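Local coordinates for protein Syntaxin1 (Monosiga brevicollis, PDB 2XHE) that probably acts as a membrane-anchored SNARE of the syntaxin family, binding other SNARE proteins in membrane fusion and transport, at residues Thr152-Val157 and Leu227-Met232; Asp156-Asn161 and Gln220-Ser225; Asp132-Gln137 and Glu255-Tyr260; Gln110-Asn115 and Ser138-Leu143. One frame throughout, in Å; residues are numbered along the deposited sequence.

In the fold
All four contacts draw on helix 131-171, meeting it in the order 3, 4, 1, 2. Contacts 1 and 2 lie side by side, their centres about 8 Å apart, and join that helix to helix 214-237; contact 4 pairs it with helix 80-116. These three are buried, whereas contact 3, its centre about 27 Å from that of the chain, is partly buried and sets a loop against the start of the helix. Chemistry follows place: leucine packing in contact 1, leucine packing plus a hydrogen bond in contact 2, a histidine ring against a helix in contact 4, and in contact 3 an arginine also held by another protein. Arg-136 links contacts 3 and 4.

Contact 1 (Thr152-Val157 and Leu227-Met232); sequences TRYNDV and LELHEM
In the helical bundle that holds part of the SNARE region against the N-terminal syntaxin helices, Leu-229 of helix 214-237 reaches into the angle between Tyr-154 and Asn-155 on helix 131-171. Its CD1 branch does most of the touching. Leu-229 CD1 sits 3.4 Å from Asn-155 CA and so rests on the helix backbone, while Asn-155 CB follows at 3.6 Å from the same methyl. Tyr-154 offers CD2, a ring carbon next to the one bonded to CB, which lies 3.6 Å from Leu-229 CD1. The second methyl, Leu-229 CD2, meets the ring at its edge, in the ring plane, 3.8 Å from Tyr-154 CD2. With CG anti to the backbone N (chi1 -180°), Asn-155 extends toward the other helix and brings ND2 to 3.8 Å from Leu-229 CB. Met-151 adds apolar surface around the leucine. Were Leu-229 shortened to an alanine, the tyrosine edge would probably face a gap and Asn-155 CA and CB would lose the methyl packed on them. No hydrogen bond crosses between 152-157 and 227-232, so the two are held by shape and apolar burial; from the Asn-155 amide, OD1 forms a weak hydrogen bond to another protein.

Contact 2 (Asp156-Asn161 and Gln220-Ser225); sequences DVQAEN and QQLERS
Gln-158 meets both Ser-225 and Leu-222, one through a hydrogen bond and the other through packing. The polar link is the hydroxyl of Ser-225, which donates from OG to Gln-158 OE1 at 3.2 Å. The donor lies in the carbonyl plane on a lone pair, at a C=O...donor angle of 119°. Gln-158 is able to present its amide there because its chain bends at chi2 (-64°), which lays the end across the gap between the helices. The other half of the amide is also engaged, NE2 being hydrogen-bonded to His-71, and with a partner at each end the group is unlikely to turn over.

The apolar part belongs to Leu-222, whose side chain crosses that of Gln-158 at about a right angle. Its CD2 methyl packs on the amide, with Leu-222 CD2 3.7 Å from Gln-158 CD. The other methyl faces backbone: Leu-222 CD1 is 3.9 Å from Gln-158 O and 4.2 Å from Asn-161 C.

The two helical segments run antiparallel at 148°, their axes 9.6 Å apart at closest approach. A salt bridge from Glu-223 to Lys-162 joins the same pair of helices. His-71 of helix 44-72 and Met-94 of helix 80-116 both touch Leu-222, placing the contact inside a bundle of four helices.

Contact 3 (Asp132-Gln137 and Glu255-Tyr260); sequences DLRIRQ and EQSHNY
Arg-134, near the start of helix 131-171, carries most of the contact with Gln-256 and Ser-257, which follow helix 250-255 in irregular chain. Its CB points toward that chain. Next along the side chain, Arg-134 CG comes within 4.1 Å of Gln-256 O, and Arg-134 CD approaches the same carbonyl oxygen more closely, at 3.4 Å. These are packing contacts of methylene carbons on a peptide oxygen, and CD also has the side chain of Gln-256 at its flank, 4.5 Å from CG of that residue.

Past CD the arginine turns: a bend at chi3 (52°) swings the guanidinium across Ser-257. The serine hydroxyl lies over one face of the guanidinium, offset toward its rim, with Ser-257 OG 3.7 Å from Arg-134 NH1 and 3.8 Å from Arg-134 CZ. Poised above the plane, OG makes no hydrogen bond to the arginine; it is bonded instead to Val-254 O. Ser-257 CB adds to the packing, 3.7 Å from Arg-134 NH1.

The N-H groups at the tip serve another protein. NH1 forms a salt bridge with an acidic side chain there, and NH2 a hydrogen bond to that protein's backbone, so the charge is matched across an interface while the shaft and one face of the group are packed by the chain's own loop. Near the same interface Asp-132 is paired with a basic side chain of the partner. Such folding-back of the SNARE region beside the N-terminal helices, with a second protein alongside, is consistent with the closed conformation known for syntaxins.

Contact 4 (Gln110-Asn115 and Ser138-Leu143); sequences QIEKEN and SQHSSL
His-140 reaches Glu-112 with CG anti to its own backbone N (chi1 -175°), a torsion that carries the imidazole straight out from helix 131-171 to helix 80-116. Glu-112 also starts out anti, then stays extended beyond CG, so its carboxylate runs on past the ring and CB is what meets it: His-140 NE2 is 3.4 Å from Glu-112 CB. The ring also rests against the backbone, with His-140 CD2 3.8 Å from Glu-112 CA, while Glu-112 CG lies at the ring edge, in plane, 4.0 Å from NE2 of His-140.

Asn-115, one turn further along, sends its amide nitrogen to the imidazole edge, Asn-115 ND2 being 4.0 Å from His-140 CD2, with amide and ring planes 70° apart. Its OD1 is hydrogen-bonded to Arg-136, which is likely to limit the rotation of that amide. Ile-111 completes the seat, its CG2 4.4 Å from His-140 CB.

No hydrogen bond spans 110-115 and 138-143. Glu-112 OE1 remains 5.1 Å from His-140 NE2, near enough that the carboxylate may favour a protonated ring. Replacing His-140 by a serine would probably leave a gap beside the backbone of Glu-112 and take away the ring edge that Asn-115 packs on.

The segments cross antiparallel at 147°, their axes 10.4 Å apart, as expected for neighbouring helices of the N-terminal Habc bundle of syntaxins.

Contact 1 (Thr152-Val157 and Leu227-Met232)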
# COMPACT_ATOMS: atom_id res chain seq x y z
N THR B 152 10.84 19.39 -11.73
CA THR B 152 9.56 19.42 -12.41
C THR B 152 8.78 20.60 -11.88
O THR B 152 8.01 21.22 -12.61
CB THR B 152 8.79 18.11 -12.22
OG1 THR B 152 9.48 17.06 -12.90
CG2 THR B 152 7.39 18.23 -12.80
N ARG B 153 9.00 20.92 -10.61
CA ARG B 153 8.36 22.09 -10.02
C ARG B 153 8.89 23.33 -10.72
O ARG B 153 8.13 24.24 -11.06
CB ARG B 153 8.60 22.15 -8.51
CG ARG B 153 8.02 23.37 -7.83
CD ARG B 153 6.58 23.62 -8.27
NE ARG B 153 6.02 24.82 -7.65
CZ ARG B 153 5.01 25.53 -8.15
NH1 ARG B 153 4.44 25.17 -9.29
NH2 ARG B 153 4.58 26.62 -7.51
N TYR B 154 10.20 23.35 -10.95
CA TYR B 154 10.85 24.43 -11.69
C TYR B 154 10.29 24.52 -13.11
O TYR B 154 9.79 25.56 -13.52
CB TYR B 154 12.37 24.19 -11.72
CG TYR B 154 13.20 25.32 -12.30
CD1 TYR B 154 13.07 26.62 -11.82
CD2 TYR B 154 14.14 25.07 -13.29
CE1 TYR B 154 13.85 27.65 -12.34
CE2 TYR B 154 14.93 26.09 -13.81
CZ TYR B 154 14.78 27.38 -13.34
OH TYR B 154 15.56 28.39 -13.86
N ASN B 155 10.38 23.43 -13.86
CA ASN B 155 9.84 23.38 -15.21
C ASN B 155 8.41 23.91 -15.27
O ASN B 155 8.01 24.53 -16.25
CB ASN B 155 9.90 21.95 -15.76
CG ASN B 155 9.35 21.83 -17.17
OD1 ASN B 155 8.15 21.65 -17.36
ND2 ASN B 155 10.24 21.90 -18.16
N ASP B 156 7.64 23.66 -14.21
CA ASP B 156 6.24 24.06 -14.18
C ASP B 156 6.05 25.56 -13.98
O ASP B 156 5.21 26.16 -14.63
CB ASP B 156 5.45 23.27 -13.14
CG ASP B 156 4.81 22.01 -13.72
OD1 ASP B 156 4.87 21.81 -14.96
OD2 ASP B 156 4.25 21.21 -12.94
N VAL B 157 6.85 26.15 -13.09
CA VAL B 157 6.78 27.60 -12.84
C VAL B 157 7.34 28.42 -14.01
O VAL B 157 6.88 29.54 -14.26
CB VAL B 157 7.46 28.00 -11.50
CG1 VAL B 157 8.87 27.45 -11.43
CG2 VAL B 157 7.47 29.51 -11.32
N LEU B 227 14.35 24.33 -22.34
CA LEU B 227 15.19 23.45 -23.15
C LEU B 227 16.25 22.70 -22.34
O LEU B 227 16.44 21.50 -22.52
CB LEU B 227 15.83 24.24 -24.30
CG LEU B 227 15.41 23.70 -25.66
CD1 LEU B 227 15.58 24.75 -26.76
CD2 LEU B 227 16.15 22.40 -25.98
N GLU B 228 16.95 23.42 -21.46
CA GLU B 228 17.92 22.79 -20.56
C GLU B 228 17.22 21.69 -19.76
O GLU B 228 17.68 20.55 -19.69
CB GLU B 228 18.52 23.83 -19.60
CG GLU B 228 19.90 24.35 -19.97
CD GLU B 228 19.89 25.31 -21.16
OE1 GLU B 228 19.14 25.06 -22.12
OE2 GLU B 228 20.65 26.31 -21.12
N LEU B 229 16.10 22.06 -19.15
CA LEU B 229 15.28 21.14 -18.38
C LEU B 229 14.88 19.91 -19.20
O LEU B 229 15.12 18.78 -18.77
CB LEU B 229 14.03 21.86 -17.89
CG LEU B 229 14.31 22.90 -16.82
CD1 LEU B 229 13.02 23.59 -16.40
CD2 LEU B 229 15.02 22.26 -15.63
N HIS B 230 14.27 20.15 -20.35
CA HIS B 230 13.94 19.06 -21.27
C HIS B 230 15.13 18.15 -21.53
O HIS B 230 15.03 16.93 -21.37
CB HIS B 230 13.41 19.59 -22.60
CG HIS B 230 13.10 18.52 -23.59
ND1 HIS B 230 11.82 18.07 -23.82
CD2 HIS B 230 13.91 17.79 -24.39
CE1 HIS B 230 11.86 17.11 -24.73
NE2 HIS B 230 13.11 16.92 -25.09
N GLU B 231 16.24 18.73 -21.93
CA GLU B 231 17.45 17.96 -22.17
C GLU B 231 17.75 17.13 -20.94
O GLU B 231 18.11 15.96 -21.04
CB GLU B 231 18.63 18.88 -22.49
CG GLU B 231 19.94 18.13 -22.71
CD GLU B 231 21.11 18.81 -22.03
OE1 GLU B 231 21.75 19.68 -22.66
OE2 GLU B 231 21.39 18.47 -20.86
N MET B 232 17.61 17.75 -19.77
CA MET B 232 17.94 17.07 -18.52
C MET B 232 16.97 15.92 -18.25
O MET B 232 17.38 14.76 -18.06
CB MET B 232 17.93 18.07 -17.36
CG MET B 232 18.32 17.48 -16.01
SD MET B 232 16.95 16.66 -15.16
CE MET B 232 15.85 18.05 -14.86

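Contact 2 (Asp156-Asn161 and Gln220-Ser225)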
# COMPACT_ATOMS: atom_id res chain seq x y z
N ASP B 156 7.64 23.66 -14.21
CA ASP B 156 6.24 24.06 -14.18
C ASP B 156 6.05 25.56 -13.98
O ASP B 156 5.21 26.16 -14.63
CB ASP B 156 5.45 23.27 -13.14
CG ASP B 156 4.81 22.01 -13.72
OD1 ASP B 156 4.87 21.81 -14.96
OD2 ASP B 156 4.25 21.21 -12.94
N VAL B 157 6.85 26.15 -13.09
CA VAL B 157 6.78 27.60 -12.84
C VAL B 157 7.34 28.42 -14.01
O VAL B 157 6.88 29.54 -14.26
CB VAL B 157 7.46 28.00 -11.50
CG1 VAL B 157 8.87 27.45 -11.43
CG2 VAL B 157 7.47 29.51 -11.32
N GLN B 158 8.31 27.86 -14.74
CA GLN B 158 8.84 28.52 -15.94
C GLN B 158 7.81 28.58 -17.07
O GLN B 158 7.45 29.66 -17.53
CB GLN B 158 10.13 27.85 -16.42
CG GLN B 158 11.33 28.04 -15.48
CD GLN B 158 11.77 29.51 -15.35
OE1 GLN B 158 12.76 29.93 -15.95
NE2 GLN B 158 11.05 30.27 -14.54
N ALA B 159 7.34 27.43 -17.52
CA ALA B 159 6.31 27.38 -18.54
C ALA B 159 5.02 28.08 -18.10
O ALA B 159 4.35 28.72 -18.90
CB ALA B 159 6.02 25.95 -18.94
N GLU B 160 4.68 27.94 -16.82
CA GLU B 160 3.51 28.60 -16.24
C GLU B 160 3.58 30.11 -16.43
O GLU B 160 2.60 30.74 -16.81
CB GLU B 160 3.39 28.27 -14.75
CG GLU B 160 2.29 29.01 -13.98
CD GLU B 160 2.16 28.52 -12.54
OE1 GLU B 160 1.74 29.32 -11.67
OE2 GLU B 160 2.47 27.34 -12.26
N ASN B 161 4.76 30.67 -16.16
CA ASN B 161 4.99 32.10 -16.30
C ASN B 161 5.19 32.54 -17.76
O ASN B 161 4.78 33.63 -18.13
CB ASN B 161 6.16 32.57 -15.43
CG ASN B 161 5.72 33.03 -14.04
OD1 ASN B 161 6.22 32.55 -13.02
ND2 ASN B 161 4.79 33.98 -13.99
N GLN B 220 12.41 34.37 -24.38
CA GLN B 220 13.39 33.43 -24.91
C GLN B 220 14.34 32.93 -23.82
O GLN B 220 15.06 31.95 -24.02
CB GLN B 220 14.17 34.06 -26.06
CG GLN B 220 15.00 35.27 -25.64
CD GLN B 220 15.55 36.05 -26.82
OE1 GLN B 220 15.03 35.97 -27.93
NE2 GLN B 220 16.60 36.83 -26.57
N GLN B 221 14.35 33.60 -22.68
CA GLN B 221 15.08 33.10 -21.51
C GLN B 221 14.36 31.85 -21.01
O GLN B 221 14.93 30.75 -20.97
CB GLN B 221 15.15 34.16 -20.40
CG GLN B 221 16.42 35.02 -20.39
CD GLN B 221 17.57 34.39 -19.61
OE1 GLN B 221 18.07 33.33 -19.97
NE2 GLN B 221 18.00 35.06 -18.54
N LEU B 222 13.10 32.03 -20.63
CA LEU B 222 12.25 30.93 -20.20
C LEU B 222 12.27 29.77 -21.20
O LEU B 222 11.94 28.64 -20.85
CB LEU B 222 10.82 31.42 -20.01
CG LEU B 222 10.69 32.60 -19.06
CD1 LEU B 222 9.23 32.90 -18.78
CD2 LEU B 222 11.42 32.30 -17.77
N GLU B 223 12.65 30.06 -22.43
CA GLU B 223 12.67 29.05 -23.48
C GLU B 223 13.93 28.19 -23.48
O GLU B 223 13.86 26.98 -23.69
CB GLU B 223 12.47 29.69 -24.86
CG GLU B 223 11.01 29.84 -25.27
CD GLU B 223 10.36 28.51 -25.63
OE1 GLU B 223 10.76 27.46 -25.09
OE2 GLU B 223 9.42 28.53 -26.46
N ARG B 224 15.09 28.80 -23.26
CA ARG B 224 16.32 28.01 -23.14
C ARG B 224 16.40 27.42 -21.74
O ARG B 224 17.22 26.54 -21.46
CB ARG B 224 17.57 28.80 -23.53
CG ARG B 224 17.67 30.20 -22.94
CD ARG B 224 19.01 30.83 -23.30
NE ARG B 224 19.00 32.28 -23.13
CZ ARG B 224 18.51 33.13 -24.03
NH1 ARG B 224 17.99 32.66 -25.16
NH2 ARG B 224 18.53 34.44 -23.80
N SER B 225 15.54 27.91 -20.86
CA SER B 225 15.36 27.28 -19.56
C SER B 225 14.62 25.95 -19.78
O SER B 225 15.13 24.89 -19.44
CB SER B 225 14.58 28.18 -18.61
OG SER B 225 14.82 27.83 -17.26

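Contact 3 (Asp132-Gln137 and Glu255-Tyr260)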
# COMPACT_ATOMS: atom_id res chain seq x y z
N ASP B 132 27.76 -2.06 1.02
CA ASP B 132 28.30 -0.90 0.30
C ASP B 132 27.46 -0.58 -0.93
O ASP B 132 26.90 0.51 -1.05
CB ASP B 132 29.75 -1.16 -0.14
CG ASP B 132 30.63 -1.69 0.98
OD1 ASP B 132 30.58 -2.91 1.26
OD2 ASP B 132 31.38 -0.88 1.58
N LEU B 133 27.37 -1.55 -1.83
CA LEU B 133 26.67 -1.37 -3.10
C LEU B 133 25.15 -1.23 -2.92
O LEU B 133 24.50 -0.47 -3.66
CB LEU B 133 27.01 -2.51 -4.08
CG LEU B 133 26.33 -2.49 -5.45
CD1 LEU B 133 26.55 -1.18 -6.16
CD2 LEU B 133 26.83 -3.64 -6.30
N ARG B 134 24.59 -1.93 -1.95
CA ARG B 134 23.17 -1.79 -1.63
C ARG B 134 22.82 -0.35 -1.24
O ARG B 134 21.88 0.23 -1.78
CB ARG B 134 22.77 -2.75 -0.51
CG ARG B 134 22.67 -4.21 -0.93
CD ARG B 134 22.38 -5.11 0.27
NE ARG B 134 21.23 -4.62 1.02
CZ ARG B 134 21.10 -4.74 2.34
NH1 ARG B 134 22.06 -5.32 3.05
NH2 ARG B 134 20.02 -4.25 2.94
N ILE B 135 23.60 0.21 -0.31
CA ILE B 135 23.45 1.59 0.13
C ILE B 135 23.61 2.57 -1.02
O ILE B 135 22.79 3.47 -1.21
CB ILE B 135 24.47 1.94 1.24
CG1 ILE B 135 24.04 1.32 2.57
CG2 ILE B 135 24.61 3.45 1.40
CD1 ILE B 135 25.16 1.18 3.56
N ARG B 136 24.67 2.39 -1.80
CA ARG B 136 24.89 3.24 -2.96
C ARG B 136 23.68 3.25 -3.90
O ARG B 136 23.26 4.31 -4.38
CB ARG B 136 26.14 2.79 -3.72
CG ARG B 136 27.44 2.88 -2.93
CD ARG B 136 28.61 2.31 -3.72
NE ARG B 136 29.80 3.13 -3.54
CZ ARG B 136 30.10 4.19 -4.28
NH1 ARG B 136 29.30 4.54 -5.27
NH2 ARG B 136 31.20 4.89 -4.03
N GLN B 137 23.12 2.07 -4.15
CA GLN B 137 22.00 1.93 -5.07
C GLN B 137 20.71 2.57 -4.56
O GLN B 137 20.00 3.22 -5.33
CB GLN B 137 21.77 0.47 -5.43
CG GLN B 137 22.79 -0.06 -6.43
CD GLN B 137 22.69 -1.56 -6.66
OE1 GLN B 137 21.99 -2.27 -5.92
NE2 GLN B 137 23.39 -2.04 -7.67
N GLU B 255 16.39 -8.38 0.84
CA GLU B 255 16.47 -9.73 0.28
C GLU B 255 17.84 -9.99 -0.34
O GLU B 255 18.33 -11.12 -0.32
CB GLU B 255 15.37 -9.96 -0.76
CG GLU B 255 15.51 -11.27 -1.53
CD GLU B 255 15.02 -11.17 -2.98
OE1 GLU B 255 14.75 -10.05 -3.44
OE2 GLU B 255 14.93 -12.23 -3.65
N GLN B 256 18.45 -8.96 -0.90
CA GLN B 256 19.77 -9.11 -1.52
C GLN B 256 20.94 -8.80 -0.56
O GLN B 256 21.96 -8.26 -0.98
CB GLN B 256 19.87 -8.27 -2.80
CG GLN B 256 19.42 -6.83 -2.63
CD GLN B 256 19.54 -6.01 -3.90
OE1 GLN B 256 20.11 -6.47 -4.89
NE2 GLN B 256 19.01 -4.80 -3.88
N SER B 257 20.78 -9.16 0.71
CA SER B 257 21.81 -8.95 1.73
C SER B 257 22.83 -10.07 1.72
O SER B 257 22.56 -11.15 1.22
CB SER B 257 21.17 -8.89 3.11
OG SER B 257 19.89 -8.29 3.02
N HIS B 258 24.01 -9.81 2.30
CA HIS B 258 25.06 -10.82 2.32
C HIS B 258 25.24 -11.45 3.69
O HIS B 258 24.37 -11.31 4.55
CB HIS B 258 26.39 -10.24 1.83
CG HIS B 258 27.25 -11.24 1.12
ND1 HIS B 258 27.89 -12.27 1.77
CD2 HIS B 258 27.55 -11.38 -0.20
CE1 HIS B 258 28.56 -12.99 0.89
NE2 HIS B 258 28.37 -12.47 -0.31
N ASN B 259 26.35 -12.14 3.88
CA ASN B 259 26.58 -12.88 5.12
C ASN B 259 27.97 -13.50 5.20
O ASN B 259 28.86 -13.17 4.41
CB ASN B 259 25.52 -13.98 5.25
CG ASN B 259 25.31 -14.41 6.68
OD1 ASN B 259 25.66 -13.69 7.62
ND2 ASN B 259 24.73 -15.59 6.86
N TYR B 260 28.16 -14.39 6.17
CA TYR B 260 29.34 -15.25 6.28
C TYR B 260 30.61 -14.51 6.72
O TYR B 260 31.71 -15.06 6.64
CB TYR B 260 29.58 -16.00 4.97
CG TYR B 260 30.61 -17.11 5.04
CD1 TYR B 260 31.85 -16.99 4.41
CD2 TYR B 260 30.35 -18.29 5.74
CE1 TYR B 260 32.79 -18.00 4.47
CE2 TYR B 260 31.29 -19.31 5.81
CZ TYR B 260 32.51 -19.15 5.17
OH TYR B 260 33.45 -20.16 5.23

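Contact 4 (Gln110-Asn115 and Ser138-Leu143)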
# COMPACT_ATOMS: atom_id res chain seq x y z
N GLN B 110 28.27 10.54 -11.68
CA GLN B 110 29.48 10.01 -11.09
C GLN B 110 29.17 8.75 -10.26
O GLN B 110 29.90 7.76 -10.33
CB GLN B 110 30.19 11.08 -10.25
CG GLN B 110 31.44 10.61 -9.48
CD GLN B 110 32.43 9.84 -10.35
OE1 GLN B 110 32.50 10.03 -11.57
NE2 GLN B 110 33.21 8.96 -9.71
N ILE B 111 28.07 8.78 -9.51
CA ILE B 111 27.70 7.65 -8.66
C ILE B 111 27.21 6.47 -9.50
O ILE B 111 27.44 5.31 -9.15
CB ILE B 111 26.63 8.01 -7.60
CG1 ILE B 111 27.05 9.25 -6.81
CG2 ILE B 111 26.40 6.85 -6.66
CD1 ILE B 111 26.10 9.63 -5.68
N GLU B 112 26.55 6.78 -10.62
CA GLU B 112 26.09 5.76 -11.54
C GLU B 112 27.27 4.96 -12.05
O GLU B 112 27.35 3.76 -11.83
CB GLU B 112 25.35 6.39 -12.72
CG GLU B 112 24.79 5.37 -13.69
CD GLU B 112 24.47 5.98 -15.04
OE1 GLU B 112 24.75 7.19 -15.22
OE2 GLU B 112 23.94 5.25 -15.91
N LYS B 113 28.19 5.64 -12.74
CA LYS B 113 29.43 5.01 -13.19
C LYS B 113 30.12 4.28 -12.04
O LYS B 113 30.56 3.15 -12.19
CB LYS B 113 30.37 6.05 -13.81
CG LYS B 113 29.86 6.65 -15.12
CD LYS B 113 30.82 7.69 -15.69
CE LYS B 113 30.28 8.30 -16.99
NZ LYS B 113 31.14 9.40 -17.51
N GLU B 114 30.19 4.93 -10.88
CA GLU B 114 30.80 4.31 -9.70
C GLU B 114 30.13 2.97 -9.37
O GLU B 114 30.81 1.99 -9.09
CB GLU B 114 30.73 5.25 -8.49
CG GLU B 114 32.05 5.93 -8.13
CD GLU B 114 31.91 6.90 -6.96
OE1 GLU B 114 30.78 7.34 -6.68
OE2 GLU B 114 32.94 7.22 -6.32
N ASN B 115 28.80 2.95 -9.41
CA ASN B 115 28.02 1.74 -9.12
C ASN B 115 28.17 0.69 -10.22
O ASN B 115 28.46 -0.48 -9.96
CB ASN B 115 26.53 2.07 -8.90
CG ASN B 115 26.28 2.87 -7.62
OD1 ASN B 115 27.21 3.24 -6.90
ND2 ASN B 115 25.02 3.16 -7.35
N SER B 138 20.40 2.42 -3.28
CA SER B 138 19.20 3.06 -2.74
C SER B 138 19.35 4.58 -2.65
O SER B 138 18.38 5.30 -2.87
CB SER B 138 18.77 2.46 -1.40
OG SER B 138 19.86 2.32 -0.53
N GLN B 139 20.55 5.05 -2.33
CA GLN B 139 20.84 6.49 -2.35
C GLN B 139 20.70 7.04 -3.77
O GLN B 139 20.05 8.07 -4.00
CB GLN B 139 22.27 6.78 -1.85
CG GLN B 139 22.53 6.52 -0.36
CD GLN B 139 21.85 7.52 0.57
OE1 GLN B 139 21.27 8.51 0.13
NE2 GLN B 139 21.92 7.25 1.86
N HIS B 140 21.32 6.36 -4.72
CA HIS B 140 21.32 6.82 -6.10
C HIS B 140 19.89 6.93 -6.66
O HIS B 140 19.54 7.92 -7.30
CB HIS B 140 22.16 5.89 -6.98
CG HIS B 140 22.31 6.36 -8.39
ND1 HIS B 140 21.78 7.55 -8.83
CD2 HIS B 140 22.94 5.81 -9.45
CE1 HIS B 140 22.07 7.71 -10.11
NE2 HIS B 140 22.77 6.67 -10.51
N SER B 141 19.08 5.90 -6.39
CA SER B 141 17.71 5.86 -6.86
C SER B 141 16.87 6.95 -6.22
O SER B 141 16.29 7.79 -6.90
CB SER B 141 17.09 4.50 -6.57
OG SER B 141 17.70 3.49 -7.36
N SER B 142 16.83 6.93 -4.89
CA SER B 142 16.01 7.88 -4.15
C SER B 142 16.24 9.33 -4.60
O SER B 142 15.28 10.08 -4.82
CB SER B 142 16.27 7.72 -2.66
OG SER B 142 15.44 8.58 -1.91
N LEU B 143 17.50 9.73 -4.73
CA LEU B 143 17.83 11.13 -4.98
C LEU B 143 17.55 11.55 -6.43
O LEU B 143 17.12 12.69 -6.68
CB LEU B 143 19.30 11.41 -4.61
CG LEU B 143 19.64 11.35 -3.12
CD1 LEU B 143 21.14 11.38 -2.89
CD2 LEU B 143 18.95 12.48 -2.36